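Local coordinates for tapirin (Caldicellulosiruptor kristjanssonii, PDB 6N2B), which probably binds cellulose as a cell-surface adhesion protein, through a calcium-containing C-terminal domain folded as a beta-helix, at residues 213-218 with 232-237; 503-508 with 525-530; 348-353 with 369-374. All coordinates share one frame; numbering follows the deposited sequence.

Interaction 1: 213-218 with 232-237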
# COMPACT_ATOMS: atom_id res chain seq x y z
N GLY A 213 12.04 -6.67 0.37
CA GLY A 213 12.02 -6.76 -1.07
C GLY A 213 10.66 -6.39 -1.62
O GLY A 213 10.07 -5.38 -1.21
N SER A 214 10.15 -7.20 -2.54
CA SER A 214 8.87 -6.95 -3.16
C SER A 214 7.74 -7.51 -2.29
O SER A 214 7.97 -8.23 -1.30
CB SER A 214 8.82 -7.59 -4.54
OG SER A 214 8.42 -8.95 -4.42
N PHE A 215 6.50 -7.18 -2.67
CA PHE A 215 5.30 -7.59 -1.94
C PHE A 215 4.22 -7.90 -2.97
O PHE A 215 3.62 -6.98 -3.54
CB PHE A 215 4.83 -6.53 -0.96
CG PHE A 215 3.49 -6.82 -0.37
CD1 PHE A 215 3.24 -8.03 0.25
CD2 PHE A 215 2.48 -5.88 -0.42
CE1 PHE A 215 2.00 -8.29 0.80
CE2 PHE A 215 1.24 -6.14 0.13
CZ PHE A 215 1.00 -7.34 0.74
N LEU A 216 3.97 -9.18 -3.21
CA LEU A 216 2.96 -9.61 -4.17
C LEU A 216 1.89 -10.39 -3.43
O LEU A 216 1.99 -11.62 -3.30
CB LEU A 216 3.58 -10.45 -5.28
CG LEU A 216 4.84 -9.78 -5.87
CD1 LEU A 216 5.91 -10.80 -6.30
CD2 LEU A 216 4.47 -8.88 -6.99
N PRO A 217 0.85 -9.71 -2.95
CA PRO A 217 -0.20 -10.40 -2.21
C PRO A 217 -1.07 -11.24 -3.12
O PRO A 217 -1.08 -11.10 -4.35
CB PRO A 217 -1.01 -9.25 -1.59
CG PRO A 217 -0.85 -8.14 -2.53
CD PRO A 217 0.57 -8.27 -3.08
N ASN A 218 -1.81 -12.14 -2.48
CA ASN A 218 -2.76 -12.98 -3.17
C ASN A 218 -4.00 -12.19 -3.56
O ASN A 218 -4.31 -11.14 -2.99
CB ASN A 218 -3.17 -14.13 -2.25
CG ASN A 218 -3.63 -13.63 -0.90
OD1 ASN A 218 -2.82 -13.20 -0.09
ND2 ASN A 218 -4.93 -13.65 -0.65
N GLU A 232 11.00 -2.94 -2.94
CA GLU A 232 10.97 -3.10 -4.39
C GLU A 232 9.55 -2.94 -4.93
O GLU A 232 8.87 -1.97 -4.61
CB GLU A 232 11.55 -4.45 -4.80
CG GLU A 232 12.99 -4.68 -4.35
CD GLU A 232 13.99 -3.78 -5.06
OE1 GLU A 232 13.80 -3.50 -6.27
OE2 GLU A 232 14.97 -3.38 -4.40
N ARG A 233 9.10 -3.88 -5.76
CA ARG A 233 7.80 -3.77 -6.43
C ARG A 233 6.64 -4.20 -5.54
O ARG A 233 6.76 -5.14 -4.74
CB ARG A 233 7.79 -4.62 -7.70
CG ARG A 233 8.62 -4.09 -8.85
CD ARG A 233 8.63 -5.06 -10.05
NE ARG A 233 7.29 -5.50 -10.48
CZ ARG A 233 6.71 -6.65 -10.11
NH1 ARG A 233 5.49 -6.96 -10.57
NH2 ARG A 233 7.33 -7.51 -9.29
N ILE A 234 5.51 -3.51 -5.68
CA ILE A 234 4.21 -3.99 -5.18
C ILE A 234 3.34 -4.27 -6.39
O ILE A 234 3.18 -3.42 -7.27
CB ILE A 234 3.53 -2.98 -4.25
CG1 ILE A 234 4.32 -2.82 -2.95
CG2 ILE A 234 2.09 -3.41 -3.96
CD1 ILE A 234 3.80 -1.70 -2.05
N GLN A 235 2.78 -5.48 -6.44
CA GLN A 235 1.88 -5.86 -7.51
C GLN A 235 0.76 -6.69 -6.91
O GLN A 235 1.00 -7.77 -6.35
CB GLN A 235 2.62 -6.65 -8.60
CG GLN A 235 1.70 -7.37 -9.56
CD GLN A 235 2.47 -8.07 -10.68
OE1 GLN A 235 2.48 -7.60 -11.83
NE2 GLN A 235 3.12 -9.19 -10.36
N THR A 236 -0.46 -6.19 -7.05
CA THR A 236 -1.66 -6.81 -6.50
C THR A 236 -2.49 -7.36 -7.65
O THR A 236 -2.69 -6.69 -8.67
CB THR A 236 -2.47 -5.78 -5.70
OG1 THR A 236 -2.94 -4.74 -6.57
CG2 THR A 236 -1.60 -5.17 -4.61
N GLN A 237 -3.00 -8.59 -7.47
CA GLN A 237 -3.67 -9.32 -8.54
C GLN A 237 -5.19 -9.36 -8.38
O GLN A 237 -5.83 -10.34 -8.76
CB GLN A 237 -3.11 -10.74 -8.63
CG GLN A 237 -3.19 -11.55 -7.34
CD GLN A 237 -2.66 -12.98 -7.50
OE1 GLN A 237 -1.88 -13.46 -6.67
NE2 GLN A 237 -3.10 -13.68 -8.56
O HOH W 1 0.20 -10.22 -6.42
O HOH W 2 -3.99 -8.99 -4.83

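Interaction 2: 503-508 with 525-530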
# COMPACT_ATOMS: atom_id res chain seq x y z
N GLY A 503 -15.12 -16.65 4.72
CA GLY A 503 -14.20 -17.32 3.82
C GLY A 503 -12.80 -16.74 3.83
O GLY A 503 -12.10 -16.79 2.81
N LYS A 504 -12.37 -16.18 4.96
CA LYS A 504 -11.08 -15.51 5.03
C LYS A 504 -10.25 -16.04 6.21
O LYS A 504 -10.77 -16.32 7.29
CB LYS A 504 -11.23 -13.99 5.18
CG LYS A 504 -11.97 -13.28 4.07
CD LYS A 504 -11.68 -11.78 4.13
CE LYS A 504 -12.62 -10.96 3.27
NZ LYS A 504 -13.25 -11.73 2.16
N LEU A 505 -8.95 -16.16 5.97
CA LEU A 505 -7.98 -16.28 7.05
C LEU A 505 -7.82 -14.92 7.72
O LEU A 505 -7.42 -13.96 7.07
CB LEU A 505 -6.66 -16.71 6.44
CG LEU A 505 -5.71 -17.61 7.16
CD1 LEU A 505 -6.49 -18.65 7.96
CD2 LEU A 505 -4.87 -18.25 6.06
N VAL A 506 -8.13 -14.82 9.00
CA VAL A 506 -8.05 -13.54 9.72
C VAL A 506 -6.78 -13.54 10.58
O VAL A 506 -6.74 -14.10 11.68
CB VAL A 506 -9.30 -13.29 10.55
CG1 VAL A 506 -9.15 -12.01 11.33
CG2 VAL A 506 -10.52 -13.21 9.64
N ILE A 507 -5.73 -12.88 10.09
CA ILE A 507 -4.49 -12.73 10.84
C ILE A 507 -4.49 -11.36 11.50
O ILE A 507 -4.50 -10.33 10.82
CB ILE A 507 -3.26 -12.88 9.93
CG1 ILE A 507 -3.28 -14.25 9.24
CG2 ILE A 507 -2.00 -12.67 10.74
CD1 ILE A 507 -2.59 -14.26 7.90
N GLU A 508 -4.44 -11.34 12.83
CA GLU A 508 -4.34 -10.12 13.61
C GLU A 508 -2.89 -10.00 14.11
O GLU A 508 -2.45 -10.81 14.93
CB GLU A 508 -5.31 -10.14 14.79
CG GLU A 508 -6.76 -10.40 14.42
CD GLU A 508 -7.75 -9.85 15.47
OE1 GLU A 508 -7.33 -9.01 16.29
OE2 GLU A 508 -8.94 -10.25 15.47
N ALA A 525 -9.39 -19.12 -0.35
CA ALA A 525 -9.77 -18.21 0.73
C ALA A 525 -9.01 -16.90 0.59
O ALA A 525 -7.94 -16.85 -0.01
CB ALA A 525 -9.49 -18.83 2.11
N GLY A 526 -9.60 -15.84 1.12
CA GLY A 526 -8.93 -14.56 1.21
C GLY A 526 -8.28 -14.32 2.56
O GLY A 526 -8.56 -15.00 3.54
N ILE A 527 -7.37 -13.35 2.60
CA ILE A 527 -6.71 -12.93 3.82
C ILE A 527 -7.33 -11.62 4.28
O ILE A 527 -7.53 -10.70 3.48
CB ILE A 527 -5.20 -12.75 3.61
CG1 ILE A 527 -4.62 -13.93 2.84
CG2 ILE A 527 -4.50 -12.51 4.94
CD1 ILE A 527 -4.31 -15.10 3.68
N GLU A 528 -7.64 -11.53 5.56
CA GLU A 528 -7.99 -10.27 6.20
C GLU A 528 -6.92 -10.06 7.26
O GLU A 528 -6.98 -10.67 8.32
CB GLU A 528 -9.39 -10.34 6.80
CG GLU A 528 -9.73 -9.30 7.88
CD GLU A 528 -10.48 -8.10 7.32
OE1 GLU A 528 -11.13 -8.26 6.25
OE2 GLU A 528 -10.40 -7.01 7.95
N LEU A 529 -5.92 -9.23 6.95
CA LEU A 529 -4.83 -8.93 7.87
C LEU A 529 -5.16 -7.67 8.65
O LEU A 529 -5.15 -6.56 8.10
CB LEU A 529 -3.51 -8.77 7.13
CG LEU A 529 -2.35 -8.16 7.94
CD1 LEU A 529 -1.98 -9.09 9.06
CD2 LEU A 529 -1.14 -7.93 7.08
N ILE A 530 -5.46 -7.81 9.94
CA ILE A 530 -5.82 -6.68 10.79
C ILE A 530 -4.59 -6.28 11.59
O ILE A 530 -4.14 -7.03 12.46
CB ILE A 530 -6.99 -7.03 11.72
CG1 ILE A 530 -8.15 -7.65 10.94
CG2 ILE A 530 -7.45 -5.81 12.50
CD1 ILE A 530 -9.43 -7.72 11.75

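Interaction 3: 348-353 with 369-374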
# COMPACT_ATOMS: atom_id res chain seq x y z
N THR A 348 -11.59 16.23 -11.79
CA THR A 348 -12.30 17.34 -11.17
C THR A 348 -11.40 18.02 -10.14
O THR A 348 -10.91 17.36 -9.21
CB THR A 348 -13.59 16.87 -10.51
OG1 THR A 348 -14.43 16.26 -11.50
CG2 THR A 348 -14.34 18.03 -9.88
N ILE A 349 -11.19 19.32 -10.29
CA ILE A 349 -10.61 20.14 -9.24
C ILE A 349 -11.77 20.60 -8.37
O ILE A 349 -12.65 21.32 -8.83
CB ILE A 349 -9.84 21.34 -9.82
CG1 ILE A 349 -9.05 20.90 -11.06
CG2 ILE A 349 -8.93 21.98 -8.78
CD1 ILE A 349 -8.01 19.80 -10.79
N LYS A 350 -11.81 20.14 -7.12
CA LYS A 350 -12.93 20.46 -6.25
C LYS A 350 -12.79 21.86 -5.68
O LYS A 350 -11.70 22.45 -5.67
CB LYS A 350 -13.05 19.44 -5.12
CG LYS A 350 -13.35 18.03 -5.57
CD LYS A 350 -14.56 17.46 -4.83
CE LYS A 350 -15.87 17.93 -5.43
NZ LYS A 350 -17.04 17.80 -4.51
N SER A 351 -13.90 22.39 -5.17
CA SER A 351 -13.96 23.77 -4.69
C SER A 351 -12.87 24.03 -3.66
O SER A 351 -12.64 23.22 -2.76
CB SER A 351 -15.32 24.07 -4.07
OG SER A 351 -16.38 23.60 -4.88
N GLY A 352 -12.21 25.17 -3.81
CA GLY A 352 -11.14 25.55 -2.91
C GLY A 352 -9.78 25.02 -3.29
O GLY A 352 -8.77 25.52 -2.77
N ALA A 353 -9.71 24.04 -4.18
CA ALA A 353 -8.46 23.40 -4.56
C ALA A 353 -7.77 24.16 -5.68
O ALA A 353 -8.39 24.91 -6.44
CB ALA A 353 -8.72 21.95 -4.97
N PHE A 369 -13.14 19.16 -15.15
CA PHE A 369 -14.12 20.03 -14.54
C PHE A 369 -13.45 20.82 -13.42
O PHE A 369 -12.84 20.23 -12.53
CB PHE A 369 -15.30 19.21 -14.01
CG PHE A 369 -16.48 20.03 -13.62
CD1 PHE A 369 -16.59 20.55 -12.34
CD2 PHE A 369 -17.52 20.24 -14.52
CE1 PHE A 369 -17.71 21.30 -11.96
CE2 PHE A 369 -18.64 20.99 -14.16
CZ PHE A 369 -18.74 21.52 -12.88
N ILE A 370 -13.56 22.14 -13.47
CA ILE A 370 -13.05 23.01 -12.41
C ILE A 370 -14.24 23.56 -11.64
O ILE A 370 -15.08 24.28 -12.19
CB ILE A 370 -12.17 24.12 -12.99
CG1 ILE A 370 -11.18 23.50 -13.97
CG2 ILE A 370 -11.46 24.88 -11.88
CD1 ILE A 370 -10.57 24.47 -14.88
N GLU A 371 -14.32 23.22 -10.36
CA GLU A 371 -15.48 23.63 -9.61
C GLU A 371 -15.36 25.09 -9.21
O GLU A 371 -14.29 25.70 -9.30
CB GLU A 371 -15.69 22.74 -8.39
CG GLU A 371 -16.43 21.45 -8.72
CD GLU A 371 -16.60 20.53 -7.53
OE1 GLU A 371 -16.12 20.88 -6.42
OE2 GLU A 371 -17.21 19.45 -7.70
N ALA A 372 -16.49 25.65 -8.78
CA ALA A 372 -16.51 27.03 -8.32
C ALA A 372 -15.53 27.20 -7.17
O ALA A 372 -15.49 26.39 -6.24
CB ALA A 372 -17.92 27.41 -7.89
N GLY A 373 -14.74 28.26 -7.22
CA GLY A 373 -13.75 28.48 -6.19
C GLY A 373 -12.49 27.67 -6.35
O GLY A 373 -11.56 27.85 -5.55
N ALA A 374 -12.43 26.78 -7.34
CA ALA A 374 -11.21 26.05 -7.68
C ALA A 374 -10.44 26.79 -8.78
O ALA A 374 -10.93 27.75 -9.38
CB ALA A 374 -11.54 24.63 -8.12

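Interaction 1: 213-218 with 232-237
Leu-216 and Pro-217 lie against Gln-235 and Thr-236 where two successive coils of the tapirin beta-helix run side by side, their directions only 7° apart. The pairing is parallel but short, a single bridge between Phe-215 and Ile-234. Phe-215 N donates to Arg-233 O (2.9 Å), nearly along the C=O axis, and a weak bond returns from Gln-235 N to Phe-215 O. Glu-232 N meets Gly-213 O from above the carbonyl plane, an oxygen also reached by the hydroxyl of Ser-230.

Leu-216 and Gln-235 lie on one side of the paired backbones. Leu-216 has CG beside its own backbone N (chi1 -48°), and its CD2 crosses the Gln-235 side chain, 3.3 Å from Gln-235 CB. The same methyl lies obliquely near the Arg-233 guanidinium, 3.9 Å from NH2. A bend at chi3 (51°) places Arg-233 NE, which forms a salt bridge with Glu-254 in the next coil.

The Phe-215, Pro-217, Ile-234 and Thr-236 side chains occupy the other side. Pro-217 CD sits over the centre of the Phe-215 ring, 3.8 Å above its plane, while Pro-217 CG touches Thr-236 CG2 at 3.7 Å. Ile-234 CG2 approaches the ring obliquely, and Phe-518 and Ile-520 pack on Phe-215.

The proline also ends the direct backbone bonding: its nitrogen has no hydrogen to give, and Pro-217 CD stands 3.3 Å from Gln-235 O. Water 1 serves that oxygen instead, donating to both Gln-235 O and Pro-217 O at 2.6 Å. Beyond it, water 2 continues the join, donating to Asn-218 O and accepting from Gln-237 N, each at 2.8 Å.

Interaction 2: 503-508 with 525-530
Glu-528 N donates to Leu-505 O at 2.9 Å and 174°, the straightest rung of a parallel ladder between strands 504-508 and 526-530. Leu-505 N to Gly-526 O (2.7 Å) and Ile-530 N to Ile-507 O (2.8 Å) flank it; Ile-507 N to Glu-528 O is weak. At one end Gly-526 N reaches Gly-503 O, beside a G1 bulge in which Gly-503 and Lys-504 both face Asn-499.

The carboxylate of Glu-528 forms a salt bridge with Arg-224. The aliphatic part of Lys-504 crosses the Glu-528 side chain, Lys-504 CD 3.8 Å from Glu-528 CB, whereas Lys-504 NZ stays 5.8 Å from Glu-528 OE1, not in contact. An alanine here would lack CD and NZ, which would probably open a gap beside Glu-528 CB and leave Arg-224 as the carboxylate's main positive neighbour.

Apolar branches fill the other face. Ile-507 CD1 meets Ile-527 CG2 at 3.9 Å, Ile-507 CG2 meets Leu-529 CD1 at 4.0 Å, and Leu-505 lies side by side with Ile-527. Phe-489 packs on Leu-505, Ile-507 and Ile-527. Such in-register stacking of parallel strands, with aliphatic residues lined up inside, is characteristic of a beta-helix.

Interaction 3: 348-353 with 369-374
Thr-348 and Ile-349 pair in parallel with Phe-369 and Ile-370, after which both segments leave the ladder through type II turns, Lys-350 to Ala-353 and Glu-371 to Ala-374, that stack on each other. Ile-349 takes part through both its backbone groups: N donates to Phe-369 O at 2.9 Å, and O accepts from Glu-371 N at 3.0 Å. The turns place Gly-352 and Gly-373 at positive phi, and a weak bond from Gly-352 N to Gly-373 O joins them.

Glu-371 is the main polar link. Its CG stands beside the backbone N (chi1 -83°), and the extended chain beyond it carries the carboxylate across to the facing turn. Ser-351 N reaches Glu-371 OE1 at 3.0 Å on the anti side, 19° out of the carboxylate plane; Ser-351 OG lies 3.1 Å from Glu-371 OE1 as well. Lys-350 lies alongside, pointing the same way, and bends at chi2 and chi3; Lys-350 NZ forms a salt bridge to Glu-371 OE2 at 3.6 Å. The bond from Ser-351 N probably helps to fix the carboxylate's rotation; the lysine's contribution is less certain.

Ala-374 CB makes an apolar contact with Ile-349 CG2 (3.8 Å) on the inner side. Thr-348 lies side by side with Phe-369, whose ring has Glu-371 CG at its edge.

Strand 346-349 lies between strand 327-330, where Ile-330 packs on Ile-349 and Glu-329 on Lys-350, and strand 367-370, pairing with both in parallel; strand 367-370 pairs onward with strand 387-389, and Pro-391, just beyond, touches Phe-369 and Ala-372.

In the fold
All three contacts join coils of the beta-helix at different points along it. Interactions 1 and 2 have centres 17 Å apart and touch directly, Asn-218 OD1 lying 3.5 Å from Ile-527 CG1; residues of strand 520-522 pack against both. Strand 221-224, which follows 213-218, pairs with strand 526-531 and so connects the two. Interaction 3 lies much farther along the helix, its centre 35 Å from that of interaction 1 and 40 Å from that of interaction 2, with nearest atoms about 23 and 28 Å away. None lies at the calcium site formed by Asp-429, Val-431, Ala-433, Leu-436 and Glu-465. A glycerol, probably from crystallisation, sits about 3 Å from the Glu-528 side chain.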